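Long-range contact in ethanolamine kinase Pv091845 (Plasmodium vivax, PDB 2QG7), which probably phosphorylates ethanolamine, the first step of phosphatidylethanolamine synthesis by this route, as a member of the choline/ethanolamine kinase family: residues S288-H294 and S355-A361. Residues are numbered along the deposited sequence; the frame is centred on the assembly and turned at random.
Sequences SPIVLCH and SCPMERA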
# COMPACT_ATOMS: atom_id res chain seq x y z
N SER D 288 -10.13 28.03 -12.17
CA SER D 288 -10.76 27.00 -12.95
C SER D 288 -12.25 27.21 -12.83
O SER D 288 -12.80 27.32 -11.72
CB SER D 288 -10.34 25.59 -12.48
OG SER D 288 -10.86 24.58 -13.32
N PRO D 289 -12.93 27.28 -13.99
CA PRO D 289 -14.39 27.46 -14.02
C PRO D 289 -15.13 26.39 -13.21
O PRO D 289 -14.86 25.21 -13.37
CB PRO D 289 -14.73 27.32 -15.51
CG PRO D 289 -13.40 27.57 -16.22
CD PRO D 289 -12.34 27.12 -15.33
N ILE D 290 -16.03 26.84 -12.34
CA ILE D 290 -16.89 25.98 -11.53
C ILE D 290 -17.99 25.42 -12.42
O ILE D 290 -18.80 26.17 -12.97
CB ILE D 290 -17.52 26.77 -10.35
CG1 ILE D 290 -16.48 27.71 -9.69
CG2 ILE D 290 -18.16 25.87 -9.36
CD1 ILE D 290 -15.24 27.06 -9.17
N VAL D 291 -17.99 24.10 -12.60
CA VAL D 291 -18.95 23.40 -13.45
C VAL D 291 -19.61 22.29 -12.66
O VAL D 291 -19.26 22.05 -11.49
CB VAL D 291 -18.30 22.87 -14.75
CG1 VAL D 291 -17.64 24.03 -15.52
CG2 VAL D 291 -17.26 21.84 -14.45
N LEU D 292 -20.60 21.63 -13.24
CA LEU D 292 -21.20 20.47 -12.59
C LEU D 292 -20.24 19.34 -12.86
O LEU D 292 -20.08 18.89 -14.02
CB LEU D 292 -22.56 20.17 -13.18
CG LEU D 292 -23.43 19.11 -12.49
CD1 LEU D 292 -23.51 19.34 -10.98
CD2 LEU D 292 -24.81 19.07 -13.13
N CYS D 293 -19.58 18.90 -11.79
CA CYS D 293 -18.61 17.81 -11.87
C CYS D 293 -19.22 16.46 -11.48
O CYS D 293 -20.20 16.40 -10.77
CB CYS D 293 -17.44 18.14 -10.96
SG CYS D 293 -16.44 19.54 -11.53
N HIS D 294 -18.65 15.37 -11.98
CA HIS D 294 -19.02 14.04 -11.49
C HIS D 294 -18.44 13.72 -10.10
O HIS D 294 -19.17 13.25 -9.19
CB HIS D 294 -18.60 12.98 -12.49
CG HIS D 294 -19.06 11.60 -12.11
ND1 HIS D 294 -18.44 10.85 -11.13
CD2 HIS D 294 -20.08 10.84 -12.58
CE1 HIS D 294 -19.05 9.69 -11.02
NE2 HIS D 294 -20.05 9.66 -11.88
N SER D 355 -21.53 14.13 -7.05
CA SER D 355 -21.73 15.21 -8.02
C SER D 355 -22.21 16.50 -7.42
O SER D 355 -23.22 16.55 -6.70
CB SER D 355 -22.66 14.78 -9.13
OG SER D 355 -22.05 13.72 -9.84
N CYS D 356 -21.46 17.55 -7.71
CA CYS D 356 -21.78 18.89 -7.26
C CYS D 356 -20.91 19.86 -8.02
O CYS D 356 -20.07 19.44 -8.83
CB CYS D 356 -21.59 19.05 -5.75
SG CYS D 356 -19.95 18.55 -5.17
N PRO D 357 -21.18 21.15 -7.86
CA PRO D 357 -20.40 22.18 -8.56
C PRO D 357 -18.98 22.34 -8.01
O PRO D 357 -18.80 22.70 -6.88
CB PRO D 357 -21.24 23.44 -8.37
CG PRO D 357 -22.62 22.94 -7.89
CD PRO D 357 -22.33 21.73 -7.12
N MET D 358 -17.98 22.05 -8.83
CA MET D 358 -16.59 22.22 -8.42
C MET D 358 -15.84 22.75 -9.62
O MET D 358 -16.39 22.77 -10.71
CB MET D 358 -15.99 20.86 -8.04
CG MET D 358 -16.50 20.27 -6.76
SD MET D 358 -15.60 18.79 -6.21
CE MET D 358 -16.53 18.43 -4.72
N GLU D 359 -14.58 23.12 -9.42
CA GLU D 359 -13.63 23.42 -10.47
C GLU D 359 -13.54 22.26 -11.44
O GLU D 359 -13.41 21.11 -11.04
CB GLU D 359 -12.25 23.67 -9.86
CG GLU D 359 -12.12 24.97 -9.05
CD GLU D 359 -12.51 24.86 -7.59
OE1 GLU D 359 -13.22 23.88 -7.20
OE2 GLU D 359 -12.09 25.75 -6.79
N ARG D 360 -13.59 22.57 -12.73
CA ARG D 360 -13.53 21.58 -13.78
C ARG D 360 -12.22 20.86 -13.78
O ARG D 360 -12.13 19.72 -14.28
CB ARG D 360 -13.81 22.20 -15.17
CG ARG D 360 -12.87 23.33 -15.60
CD ARG D 360 -12.77 23.47 -17.11
NE ARG D 360 -11.74 24.43 -17.54
CZ ARG D 360 -11.49 24.83 -18.80
NH1 ARG D 360 -12.21 24.37 -19.82
NH2 ARG D 360 -10.51 25.72 -19.05
N ALA D 361 -11.19 21.51 -13.24
CA ALA D 361 -9.84 20.95 -13.23
C ALA D 361 -9.71 19.86 -12.15
O ALA D 361 -8.98 18.88 -12.35
CB ALA D 361 -8.83 22.02 -13.04
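Backbone hydrogen bonds join residues 290-293 and 356-359 as a two-stranded antiparallel ribbon. Val291 and Met358 form a hydrogen-bonded pair: Val291 N donates to Met358 O (2.8 Å) and Met358 N to Val291 O (3.0 Å). Cys293 N reaches Cys356 O at 3.0 Å. Beyond the bridges, Glu359 is the N-cap residue and two helix amides find acceptors: Arg360 N donates to Pro289 O (3.0 Å) and Ala361 N to the side-chain Ser288 OG (3.1 Å). At this helical end Glu409 also makes a salt bridge to Arg360 and a hydrogen bond to Ser288. At the other end Ser355 OG donates a hydrogen bond to His294 O (3.0 Å).

Side chains alternate between two faces. On one, Ile290 CG2 packs on Pro357 CB (4.0 Å), and Glu359 hydrogen-bonds to Ser234 and Trp237. Val291, Cys293 and Met358 share the other, with Cys293 SG 3.8 Å from Met358 CB. Arg360, from the helix start, comes against Val291 (CB to CG2, 3.5 Å).

Strand 290-293 runs into His294-Cys295-Asp296, consistent with the catalytic-loop motif of kinase-like folds. Helix 216-226 covers the Ile290 and Pro357 face, His210 of helix 196-210 meets Val291 and Cys293, and helix 400-410 packs against Pro289 and Ala361.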